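PDB 3D9W: putative acetyltransferase from Nocardia farcinica, which probably transfers an acetyl group from acetyl-coenzyme A to the amino nitrogen of arylamines. Local coordinates for residues Glu261-Asn264 with Asp268-Leu271; Asp230-Leu235 with Ile241-Asp246; Leu58-Arg63 with Gly273-Ala278; Asp19-Arg24 with Tyr43-Ala48. One frame throughout, in Å; residues are numbered along the deposited sequence.

Overall arrangement
Along the chain, contact 4 comes first and joins helices 18-25 and 35-48 of the N-terminal helical part; its centre lies about 19 Å from that of contact 1 and 25 Å from that of contact 3. The span between the two segments of contact 3 takes in both the hairpin of contact 2 and the helix end of contact 1. Contacts 1 and 3 are neighbours: their centres lie about 13 Å apart, and L271 CB meets L276 CD2 at 3.7 Å. Contact 2, in the four-stranded sheet, lies about 17 Å from contact 1, centre to centre. Contact 3 thus ties the C-terminal helix 273-280 to a loop more than 200 residues earlier, 58-63.

Contact 1: Glu261-Asn264 with Asp268-Leu271; sequences EVIN and DIEL
I263 and I269 meet through both backbone and side chain where helix 259-265 gives way to an extended segment. Among the polar contacts, the firm bond runs from I269 N to I263 O, 3.1 Å long with an N-H...O angle of 159°, the donor tilted 19° from the carbonyl plane. A weak second bond joins D268 N to N264 O at 3.2 Å, bent to 123°. Two successive carbonyls of the last helical turn are therefore met by two successive amides, a reversal accompanied by a left-handed backbone conformation at D268. N264 CA adds a C-H...O contact to I269 O at 3.5 Å.

The apolar part is a branch-to-branch meeting: I263 CG2 lies 3.6 Å from I269 CB and 3.7 Å from I269 CG2. In I263 this methyl stands anti to the backbone N, which turns it toward I269.

The acidic groups of D268 and E270 are turned to other partners. D268 pairs with R226 and R77, and the bent side chain of E270 pairs with R77, so R77 binds both acids. Burial is shared with the neighbours: L224 of strand 223-227 touches I263 and I269 alike, L54 of helix 54-57 covers I269 and L271, and the segment 268-271 runs on toward helix 273-280.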
loop_
_atom_site.group_PDB
_atom_site.type_symbol
_atom_site.label_atom_id
_atom_site.label_comp_id
_atom_site.label_asym_id
_atom_site.label_seq_id
_atom_site.Cartn_x
_atom_site.Cartn_y
_atom_site.Cartn_z
ATOM N N GLU A 261 16.944 8.333 13.583
ATOM C CA GLU A 261 17.649 8.746 12.382
ATOM C C GLU A 261 17.253 7.957 11.151
ATOM O O GLU A 261 17.001 8.533 10.095
ATOM C CB GLU A 261 19.156 8.639 12.592
ATOM C CG GLU A 261 19.949 8.844 11.328
ATOM C CD GLU A 261 21.308 9.425 11.587
ATOM O OE1 GLU A 261 21.385 10.580 12.027
ATOM O OE2 GLU A 261 22.304 8.728 11.348
ATOM N N VAL A 262 17.214 6.634 11.286
ATOM C CA VAL A 262 16.845 5.763 10.174
ATOM C C VAL A 262 15.444 6.094 9.685
ATOM O O VAL A 262 15.191 6.138 8.487
ATOM C CB VAL A 262 16.891 4.279 10.593
ATOM C CG1 VAL A 262 16.157 3.422 9.586
ATOM C CG2 VAL A 262 18.334 3.823 10.706
ATOM N N ILE A 263 14.546 6.343 10.633
ATOM C CA ILE A 263 13.161 6.655 10.342
ATOM C C ILE A 263 12.973 8.001 9.646
ATOM O O ILE A 263 12.036 8.174 8.873
ATOM C CB ILE A 263 12.339 6.601 11.635
ATOM C CG1 ILE A 263 12.290 5.155 12.135
ATOM C CG2 ILE A 263 10.928 7.125 11.399
ATOM C CD1 ILE A 263 11.667 5.014 13.499
ATOM N N ASN A 264 13.865 8.949 9.917
ATOM C CA ASN A 264 13.790 10.267 9.295
ATOM C C ASN A 264 14.435 10.279 7.907
ATOM O O ASN A 264 13.837 10.752 6.930
ATOM C CB ASN A 264 14.485 11.307 10.177
ATOM C CG ASN A 264 14.855 12.570 9.412
ATOM O OD1 ASN A 264 13.995 13.285 8.914
ATOM N ND2 ASN A 264 16.146 12.843 9.318
ATOM N N ASP A 268 11.398 8.996 5.705
ATOM C CA ASP A 268 10.780 10.308 5.630
ATOM C C ASP A 268 9.580 10.435 6.534
ATOM O O ASP A 268 8.538 10.960 6.149
ATOM C CB ASP A 268 10.407 10.595 4.190
ATOM C CG ASP A 268 11.594 10.504 3.282
ATOM O OD1 ASP A 268 12.597 11.188 3.583
ATOM O OD2 ASP A 268 11.534 9.747 2.289
ATOM N N ILE A 269 9.758 9.933 7.746
ATOM C CA ILE A 269 8.743 9.966 8.769
ATOM C C ILE A 269 9.297 10.824 9.900
ATOM O O ILE A 269 10.431 10.629 10.325
ATOM C CB ILE A 269 8.441 8.540 9.259
ATOM C CG1 ILE A 269 7.734 7.775 8.143
ATOM C CG2 ILE A 269 7.623 8.571 10.550
ATOM C CD1 ILE A 269 7.414 6.347 8.477
ATOM N N GLU A 270 8.492 11.781 10.359
ATOM C CA GLU A 270 8.863 12.700 11.440
ATOM C C GLU A 270 7.850 12.571 12.582
ATOM O O GLU A 270 6.644 12.702 12.370
ATOM C CB GLU A 270 8.867 14.142 10.915
ATOM C CG GLU A 270 9.883 15.057 11.573
ATOM C CD GLU A 270 10.659 15.879 10.550
ATOM O OE1 GLU A 270 11.061 15.315 9.499
ATOM O OE2 GLU A 270 10.877 17.085 10.807
ATOM N N LEU A 271 8.345 12.326 13.788
ATOM C CA LEU A 271 7.485 12.160 14.946
ATOM C C LEU A 271 7.885 13.074 16.083
ATOM O O LEU A 271 9.037 13.478 16.193
ATOM C CB LEU A 271 7.582 10.739 15.468
ATOM C CG LEU A 271 7.435 9.570 14.520
ATOM C CD1 LEU A 271 7.543 8.255 15.303
ATOM C CD2 LEU A 271 6.097 9.676 13.809
#

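Contact 2: Asp230-Leu235 with Ile241-Asp246; sequences DRHHVL and ITERPD
H233 and T242 form a non-hydrogen-bonded pair in an antiparallel hairpin; its short strand segments 232-235 and 241-243 run at 160° to each other, their axes 4.6 Å apart. Followed outward, H233 CB lies 4.1 Å from I241 O. The ring then leaves with CG anti to the carbonyl carbon (chi1 -67°), which brings its edge alongside T242. There H233 ND1 is hydrogen-bonded to T242 OG1 at 3.0 Å, with the hydroxyl in the ring plane, and H233 CE1 lies 3.7 Å from the methyl CG2 of T242. At the far tip, H233 NE2 accepts from R231 NE at 3.0 Å; H233 NE2 lies close to the guanidinium plane of R231, whereas R231 NE stands 39° out of the imidazole plane.

The backbone brackets this pair with two hydrogen-bonded ones. H232 and E243 exchange N-H...O bonds in both directions, as do V234 and I241, the straightest being I241 N to V234 O at 2.7 Å. The side chains of these four residues occupy the face opposite H233 and T242. On it, H232 ND1 and E243 OE1 stand 4.0 Å apart without bonding; the strongest polar partners of these side chains are Q225 for H232 and R141 for E243.

Chemically, H233 is held at both ring nitrogens, and its acceptance of a bond from a guanidinium would probably disfavour a protonated imidazole.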
loop_
_atom_site.group_PDB
_atom_site.type_symbol
_atom_site.label_atom_id
_atom_site.label_comp_id
_atom_site.label_asym_id
_atom_site.label_seq_id
_atom_site.Cartn_x
_atom_site.Cartn_y
_atom_site.Cartn_z
ATOM N N ASP A 230 14.284 2.094 -7.857
ATOM C CA ASP A 230 15.411 1.179 -7.911
ATOM C C ASP A 230 15.730 0.423 -6.622
ATOM O O ASP A 230 16.616 -0.427 -6.610
ATOM C CB ASP A 230 16.655 1.944 -8.362
ATOM C CG ASP A 230 17.095 2.993 -7.352
ATOM O OD1 ASP A 230 16.262 3.398 -6.515
ATOM O OD2 ASP A 230 18.270 3.425 -7.401
ATOM N N ARG A 231 15.026 0.723 -5.539
ATOM C CA ARG A 231 15.285 0.050 -4.270
ATOM C C ARG A 231 14.078 0.076 -3.333
ATOM O O ARG A 231 13.163 0.892 -3.490
ATOM C CB ARG A 231 16.494 0.682 -3.580
ATOM C CG ARG A 231 16.328 2.157 -3.285
ATOM C CD ARG A 231 17.549 2.724 -2.570
ATOM N NE ARG A 231 17.226 3.945 -1.827
ATOM C CZ ARG A 231 17.023 5.141 -2.382
ATOM N NH1 ARG A 231 17.118 5.292 -3.702
ATOM N NH2 ARG A 231 16.698 6.182 -1.614
ATOM N N HIS A 232 14.090 -0.822 -2.352
ATOM C CA HIS A 232 12.997 -0.948 -1.399
ATOM C C HIS A 232 13.572 -1.067 0.005
ATOM O O HIS A 232 14.345 -1.972 0.289
ATOM C CB HIS A 232 12.181 -2.194 -1.762
ATOM C CG HIS A 232 11.054 -2.494 -0.825
ATOM N ND1 HIS A 232 10.646 -3.782 -0.548
ATOM C CD2 HIS A 232 10.222 -1.679 -0.135
ATOM C CE1 HIS A 232 9.613 -3.747 0.275
ATOM N NE2 HIS A 232 9.334 -2.484 0.540
ATOM N N HIS A 233 13.209 -0.136 0.875
ATOM C CA HIS A 233 13.682 -0.165 2.249
ATOM C C HIS A 233 12.581 -0.750 3.109
ATOM O O HIS A 233 11.407 -0.517 2.855
ATOM C CB HIS A 233 13.983 1.240 2.768
ATOM C CG HIS A 233 15.144 1.912 2.103
ATOM N ND1 HIS A 233 16.432 1.425 2.174
ATOM C CD2 HIS A 233 15.213 3.055 1.379
ATOM C CE1 HIS A 233 17.244 2.238 1.521
ATOM N NE2 HIS A 233 16.529 3.234 1.030
ATOM N N VAL A 234 12.965 -1.503 4.133
ATOM C CA VAL A 234 12.000 -2.095 5.053
ATOM C C VAL A 234 12.535 -2.147 6.479
ATOM O O VAL A 234 13.668 -2.564 6.714
ATOM C CB VAL A 234 11.620 -3.544 4.642
ATOM C CG1 VAL A 234 10.705 -4.165 5.696
ATOM C CG2 VAL A 234 10.931 -3.540 3.298
ATOM N N LEU A 235 11.714 -1.701 7.424
ATOM C CA LEU A 235 12.076 -1.764 8.837
ATOM C C LEU A 235 11.092 -2.718 9.507
ATOM O O LEU A 235 9.907 -2.420 9.607
ATOM C CB LEU A 235 11.998 -0.395 9.515
ATOM C CG LEU A 235 12.334 -0.516 11.007
ATOM C CD1 LEU A 235 13.729 -1.107 11.189
ATOM C CD2 LEU A 235 12.256 0.833 11.661
ATOM N N ILE A 241 16.104 -3.645 6.209
ATOM C CA ILE A 241 16.383 -4.296 4.946
ATOM C C ILE A 241 16.272 -3.345 3.780
ATOM O O ILE A 241 15.411 -2.469 3.753
ATOM C CB ILE A 241 15.397 -5.425 4.671
ATOM C CG1 ILE A 241 15.069 -6.162 5.969
ATOM C CG2 ILE A 241 15.983 -6.370 3.625
ATOM C CD1 ILE A 241 13.916 -7.138 5.839
ATOM N N THR A 242 17.161 -3.527 2.816
ATOM C CA THR A 242 17.149 -2.736 1.602
ATOM C C THR A 242 17.232 -3.796 0.504
ATOM O O THR A 242 18.141 -4.617 0.499
ATOM C CB THR A 242 18.348 -1.785 1.519
ATOM O OG1 THR A 242 18.307 -0.863 2.614
ATOM C CG2 THR A 242 18.298 -1.010 0.221
ATOM N N GLU A 243 16.266 -3.787 -0.406
ATOM C CA GLU A 243 16.197 -4.760 -1.485
ATOM C C GLU A 243 16.266 -4.059 -2.832
ATOM O O GLU A 243 15.867 -2.904 -2.948
ATOM C CB GLU A 243 14.877 -5.512 -1.382
ATOM C CG GLU A 243 14.837 -6.825 -2.104
ATOM C CD GLU A 243 13.445 -7.426 -2.110
ATOM O OE1 GLU A 243 12.698 -7.202 -1.123
ATOM O OE2 GLU A 243 13.108 -8.125 -3.097
ATOM N N ARG A 244 16.763 -4.763 -3.847
ATOM C CA ARG A 244 16.870 -4.213 -5.203
ATOM C C ARG A 244 16.146 -5.108 -6.204
ATOM O O ARG A 244 15.909 -6.281 -5.932
ATOM C CB ARG A 244 18.340 -4.029 -5.569
ATOM C CG ARG A 244 19.015 -3.017 -4.653
ATOM C CD ARG A 244 20.468 -2.769 -5.003
ATOM N NE ARG A 244 21.360 -3.835 -4.546
ATOM C CZ ARG A 244 21.560 -4.160 -3.266
ATOM N NH1 ARG A 244 20.926 -3.501 -2.297
ATOM N NH2 ARG A 244 22.410 -5.138 -2.953
ATOM N N PRO A 245 15.783 -4.567 -7.379
ATOM C CA PRO A 245 15.067 -5.326 -8.416
ATOM C C PRO A 245 15.684 -6.652 -8.891
ATOM O O PRO A 245 14.978 -7.502 -9.413
ATOM C CB PRO A 245 14.928 -4.311 -9.552
ATOM C CG PRO A 245 14.943 -2.989 -8.842
ATOM C CD PRO A 245 16.052 -3.195 -7.844
ATOM N N ASP A 246 16.988 -6.831 -8.715
ATOM C CA ASP A 246 17.637 -8.072 -9.134
ATOM C C ASP A 246 17.555 -9.108 -8.008
ATOM O O ASP A 246 18.212 -10.148 -8.042
ATOM C CB ASP A 246 19.103 -7.811 -9.490
ATOM C CG ASP A 246 19.957 -7.543 -8.269
ATOM O OD1 ASP A 246 19.394 -7.175 -7.216
ATOM O OD2 ASP A 246 21.194 -7.693 -8.358
#

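Contact 3: Leu58-Arg63 with Gly273-Ala278; sequences LGRPVR and GPDLDA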
loop_
_atom_site.group_PDB
_atom_site.type_symbol
_atom_site.label_atom_id
_atom_site.label_comp_id
_atom_site.label_asym_id
_atom_site.label_seq_id
_atom_site.Cartn_x
_atom_site.Cartn_y
_atom_site.Cartn_z
ATOM N N LEU A 58 1.560 2.956 18.564
ATOM C CA LEU A 58 1.534 3.924 19.645
ATOM C C LEU A 58 0.226 3.829 20.425
ATOM O O LEU A 58 -0.036 4.642 21.308
ATOM C CB LEU A 58 1.732 5.332 19.087
ATOM C CG LEU A 58 3.090 5.511 18.410
ATOM C CD1 LEU A 58 3.214 6.898 17.797
ATOM C CD2 LEU A 58 4.174 5.287 19.431
ATOM N N GLY A 59 -0.582 2.823 20.096
ATOM C CA GLY A 59 -1.849 2.627 20.779
ATOM C C GLY A 59 -2.960 3.544 20.308
ATOM O O GLY A 59 -4.060 3.555 20.865
ATOM N N ARG A 60 -2.676 4.314 19.269
ATOM C CA ARG A 60 -3.654 5.236 18.736
ATOM C C ARG A 60 -4.438 4.633 17.566
ATOM O O ARG A 60 -4.019 3.657 16.940
ATOM C CB ARG A 60 -2.963 6.539 18.323
ATOM C CG ARG A 60 -2.187 7.174 19.465
ATOM C CD ARG A 60 -1.804 8.616 19.188
ATOM N NE ARG A 60 -0.711 8.772 18.230
ATOM C CZ ARG A 60 0.539 9.086 18.560
ATOM N NH1 ARG A 60 0.871 9.270 19.832
ATOM N NH2 ARG A 60 1.450 9.246 17.613
ATOM N N PRO A 61 -5.612 5.203 17.279
ATOM C CA PRO A 61 -6.493 4.759 16.199
ATOM C C PRO A 61 -6.034 5.215 14.817
ATOM O O PRO A 61 -5.321 6.211 14.689
ATOM C CB PRO A 61 -7.828 5.378 16.585
ATOM C CG PRO A 61 -7.401 6.698 17.150
ATOM C CD PRO A 61 -6.241 6.293 18.048
ATOM N N VAL A 62 -6.456 4.481 13.793
ATOM C CA VAL A 62 -6.111 4.800 12.414
ATOM C C VAL A 62 -7.403 5.175 11.718
ATOM O O VAL A 62 -8.245 4.318 11.493
ATOM C CB VAL A 62 -5.521 3.582 11.675
ATOM C CG1 VAL A 62 -5.017 4.012 10.311
ATOM C CG2 VAL A 62 -4.401 2.942 12.501
ATOM N N ARG A 63 -7.571 6.445 11.372
ATOM C CA ARG A 63 -8.802 6.854 10.711
ATOM C C ARG A 63 -8.677 6.945 9.188
ATOM O O ARG A 63 -7.647 7.379 8.659
ATOM C CB ARG A 63 -9.302 8.174 11.313
ATOM C CG ARG A 63 -9.755 8.031 12.773
ATOM C CD ARG A 63 -10.334 9.324 13.339
ATOM N NE ARG A 63 -10.821 9.157 14.711
ATOM C CZ ARG A 63 -10.042 9.020 15.787
ATOM N NH1 ARG A 63 -8.719 9.035 15.671
ATOM N NH2 ARG A 63 -10.592 8.850 16.987
ATOM N N GLY A 273 8.906 14.117 19.902
ATOM C CA GLY A 273 9.801 13.409 20.801
ATOM C C GLY A 273 9.067 12.360 21.603
ATOM O O GLY A 273 9.481 11.194 21.638
ATOM N N PRO A 274 7.966 12.741 22.264
ATOM C CA PRO A 274 7.207 11.777 23.062
ATOM C C PRO A 274 6.969 10.451 22.347
ATOM O O PRO A 274 7.008 9.394 22.976
ATOM C CB PRO A 274 5.921 12.532 23.364
ATOM C CG PRO A 274 6.423 13.921 23.543
ATOM C CD PRO A 274 7.371 14.083 22.369
ATOM N N ASP A 275 6.724 10.513 21.037
ATOM C CA ASP A 275 6.493 9.306 20.235
ATOM C C ASP A 275 7.811 8.530 20.002
ATOM O O ASP A 275 7.860 7.309 20.194
ATOM C CB ASP A 275 5.840 9.661 18.889
ATOM C CG ASP A 275 4.383 10.118 19.035
ATOM O OD1 ASP A 275 3.760 9.847 20.087
ATOM O OD2 ASP A 275 3.843 10.733 18.086
ATOM N N LEU A 276 8.868 9.230 19.578
ATOM C CA LEU A 276 10.171 8.591 19.367
ATOM C C LEU A 276 10.525 7.953 20.697
ATOM O O LEU A 276 10.819 6.755 20.772
ATOM C CB LEU A 276 11.238 9.626 19.017
ATOM C CG LEU A 276 10.985 10.468 17.772
ATOM C CD1 LEU A 276 12.062 11.509 17.628
ATOM C CD2 LEU A 276 10.956 9.553 16.561
ATOM N N ASP A 277 10.502 8.772 21.748
ATOM C CA ASP A 277 10.781 8.293 23.095
ATOM C C ASP A 277 9.942 7.027 23.327
ATOM O O ASP A 277 10.475 5.973 23.682
ATOM C CB ASP A 277 10.410 9.378 24.116
ATOM C CG ASP A 277 11.631 10.097 24.682
ATOM O OD1 ASP A 277 12.491 10.553 23.891
ATOM O OD2 ASP A 277 11.730 10.213 25.927
ATOM N N ALA A 278 8.634 7.140 23.106
ATOM C CA ALA A 278 7.709 6.015 23.269
ATOM C C ALA A 278 8.128 4.836 22.397
ATOM O O ALA A 278 8.086 3.685 22.825
ATOM C CB ALA A 278 6.290 6.446 22.904
#
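An unusually skewed two-pronged salt bridge joins R60 to D275: the guanidinium grips the carboxylate end-on, one nitrogen to each oxygen, yet the two planes are turned 42° apart. The skew is divided unevenly. R60 NH1 reaches D275 OD1 at 3.0 Å from the syn side, with the oxygen practically in the guanidinium plane, whereas R60 NH2 meets D275 OD2 at 2.9 Å from well above the carboxylate plane, 50° out of it. Both are hydrogen bonds.

A bend at chi3 (-74°) folds the arginine back, and L58 CB comes to lie 4.0 Å above the centre of one face of the R60 guanidinium. L58 also reaches across the contact itself. L58 CD1 lies 3.6 Å from D275 CG, the two side chains crossing at about a right angle, and L58 CD2 packs on A278 CB at 4.2 Å, one turn further along the helix. The carboxylate is thus touched by carbon as well as by the guanidinium. E55 is a further acidic partner, bound to R60 NE, so the guanidinium is shared between two acids and its rotation is restricted.

In the fold, G59 closes helix 54-57 as the C-prime residue of a Schellman motif, and both L58, just before it, and R60, just after, direct their side chains toward helix 273-280. That helix lies across from this helix end at the surface, while L276 packs against L271 in the preceding loop.

Contact 4: Asp19-Arg24 with Tyr43-Ala48; sequences DAYLAR and YRHTTA
Y21 reaches from helix 18-25 to the rim of the H45 imidazole, its hydroxyl OH lying 2.6 Å from H45 ND1 in a hydrogen bond. The approach is edge to edge. H45 ND1 lies in the plane of the phenol ring and Y21 OH in the plane of the imidazole, while the two planes are inclined at 49°. With centroids 5.8 Å apart and neither ring over the face of the other, this is no stack; the side chains cross at about a right angle and meet through their polar atoms. Both rings leave with CG anti to the backbone N (chi1 176° in Y21), bringing them together between the helices.

R24, one turn beyond Y21, makes the second meeting. Its chain bends at chi2, which brings one guanidinium face toward the carbonyl of A48: A48 O sits over that face, 3.8 Å from R24 NH2. This is contact over the face and not a hydrogen bond; R24 NE is separately bonded to L73 O.

Within segment 43-48, T47 OG1 donates to Y43 O at 2.8 Å, and T47 N reaches the same oxygen from the opposite face of its plane.

The ring of H45 also has a partner at its other nitrogen, N85 OD1, and meets F89 roughly perpendicularly, while Y21 packs on L88, F89 and A92 of helix 82-95. Two buried polar rings are therefore satisfied by each other and by N85, and hydrogen bonds at both imidazole nitrogens would fix the ring's orientation.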
loop_
_atom_site.group_PDB
_atom_site.type_symbol
_atom_site.label_atom_id
_atom_site.label_comp_id
_atom_site.label_asym_id
_atom_site.label_seq_id
_atom_site.Cartn_x
_atom_site.Cartn_y
_atom_site.Cartn_z
ATOM N N ASP A 19 -5.056 19.340 -5.690
ATOM C CA ASP A 19 -3.784 20.009 -5.927
ATOM C C ASP A 19 -2.740 19.785 -4.838
ATOM O O ASP A 19 -1.556 19.650 -5.126
ATOM C CB ASP A 19 -4.062 21.485 -6.176
ATOM C CG ASP A 19 -5.074 21.681 -7.301
ATOM O OD1 ASP A 19 -4.699 21.494 -8.486
ATOM O OD2 ASP A 19 -6.255 21.987 -6.991
ATOM N N ALA A 20 -3.170 19.730 -3.589
ATOM C CA ALA A 20 -2.218 19.473 -2.526
ATOM C C ALA A 20 -1.639 18.082 -2.798
ATOM O O ALA A 20 -0.426 17.890 -2.832
ATOM C CB ALA A 20 -2.922 19.496 -1.176
ATOM N N TYR A 21 -2.528 17.118 -3.013
ATOM C CA TYR A 21 -2.141 15.741 -3.278
ATOM C C TYR A 21 -1.200 15.574 -4.473
ATOM O O TYR A 21 -0.094 15.044 -4.330
ATOM C CB TYR A 21 -3.389 14.875 -3.494
ATOM C CG TYR A 21 -3.071 13.451 -3.859
ATOM C CD1 TYR A 21 -2.573 12.554 -2.906
ATOM C CD2 TYR A 21 -3.198 13.013 -5.174
ATOM C CE1 TYR A 21 -2.205 11.247 -3.265
ATOM C CE2 TYR A 21 -2.829 11.711 -5.544
ATOM C CZ TYR A 21 -2.336 10.839 -4.589
ATOM O OH TYR A 21 -1.976 9.576 -4.978
ATOM N N LEU A 22 -1.640 16.003 -5.651
ATOM C CA LEU A 22 -0.825 15.868 -6.857
ATOM C C LEU A 22 0.542 16.531 -6.697
ATOM O O LEU A 22 1.551 16.055 -7.241
ATOM C CB LEU A 22 -1.565 16.456 -8.063
ATOM C CG LEU A 22 -2.872 15.734 -8.388
ATOM C CD1 LEU A 22 -3.515 16.369 -9.608
ATOM C CD2 LEU A 22 -2.600 14.259 -8.628
ATOM N N ALA A 23 0.565 17.620 -5.934
ATOM C CA ALA A 23 1.796 18.350 -5.680
ATOM C C ALA A 23 2.688 17.519 -4.780
ATOM O O ALA A 23 3.895 17.439 -4.974
ATOM C CB ALA A 23 1.487 19.673 -5.012
ATOM N N ARG A 24 2.075 16.883 -3.797
ATOM C CA ARG A 24 2.811 16.074 -2.847
ATOM C C ARG A 24 3.484 14.843 -3.451
ATOM O O ARG A 24 4.571 14.469 -3.019
ATOM C CB ARG A 24 1.878 15.664 -1.705
ATOM C CG ARG A 24 2.584 15.096 -0.499
ATOM C CD ARG A 24 2.751 13.602 -0.614
ATOM N NE ARG A 24 3.493 13.061 0.519
ATOM C CZ ARG A 24 4.815 12.975 0.572
ATOM N NH1 ARG A 24 5.555 13.392 -0.447
ATOM N NH2 ARG A 24 5.393 12.463 1.647
ATOM N N TYR A 43 2.962 5.443 -10.032
ATOM C CA TYR A 43 4.394 5.577 -9.850
ATOM C C TYR A 43 4.758 6.655 -8.821
ATOM O O TYR A 43 5.518 6.403 -7.882
ATOM C CB TYR A 43 5.022 5.884 -11.208
ATOM C CG TYR A 43 6.521 6.032 -11.210
ATOM C CD1 TYR A 43 7.128 7.186 -10.711
ATOM C CD2 TYR A 43 7.334 5.039 -11.754
ATOM C CE1 TYR A 43 8.509 7.356 -10.760
ATOM C CE2 TYR A 43 8.714 5.194 -11.812
ATOM C CZ TYR A 43 9.297 6.360 -11.315
ATOM O OH TYR A 43 10.659 6.539 -11.399
ATOM N N ARG A 44 4.207 7.851 -8.994
ATOM C CA ARG A 44 4.485 8.963 -8.089
ATOM C C ARG A 44 4.141 8.635 -6.645
ATOM O O ARG A 44 4.941 8.865 -5.742
ATOM C CB ARG A 44 3.693 10.203 -8.516
ATOM C CG ARG A 44 3.996 10.718 -9.905
ATOM C CD ARG A 44 5.459 11.047 -10.053
ATOM N NE ARG A 44 5.734 11.742 -11.307
ATOM C CZ ARG A 44 6.953 12.059 -11.730
ATOM N NH1 ARG A 44 8.009 11.739 -10.993
ATOM N NH2 ARG A 44 7.113 12.687 -12.887
ATOM N N HIS A 45 2.935 8.103 -6.445
ATOM C CA HIS A 45 2.432 7.741 -5.120
ATOM C C HIS A 45 3.258 6.647 -4.463
ATOM O O HIS A 45 3.741 6.813 -3.348
ATOM C CB HIS A 45 0.966 7.290 -5.221
ATOM C CG HIS A 45 0.285 7.101 -3.895
ATOM N ND1 HIS A 45 -0.886 7.748 -3.563
ATOM C CD2 HIS A 45 0.589 6.316 -2.836
ATOM C CE1 HIS A 45 -1.272 7.371 -2.357
ATOM N NE2 HIS A 45 -0.394 6.502 -1.895
ATOM N N THR A 46 3.423 5.526 -5.146
ATOM C CA THR A 46 4.183 4.433 -4.568
ATOM C C THR A 46 5.611 4.803 -4.238
ATOM O O THR A 46 6.198 4.225 -3.332
ATOM C CB THR A 46 4.196 3.211 -5.492
ATOM O OG1 THR A 46 4.636 3.603 -6.800
ATOM C CG2 THR A 46 2.802 2.594 -5.560
ATOM N N THR A 47 6.176 5.768 -4.961
ATOM C CA THR A 47 7.567 6.166 -4.712
ATOM C C THR A 47 7.711 7.434 -3.884
ATOM O O THR A 47 8.823 7.863 -3.584
ATOM C CB THR A 47 8.362 6.348 -6.030
ATOM O OG1 THR A 47 7.821 7.434 -6.783
ATOM C CG2 THR A 47 8.297 5.084 -6.863
ATOM N N ALA A 48 6.581 8.018 -3.504
ATOM C CA ALA A 48 6.588 9.236 -2.716
ATOM C C ALA A 48 6.115 9.030 -1.278
ATOM O O ALA A 48 6.766 9.494 -0.336
ATOM C CB ALA A 48 5.729 10.294 -3.395
#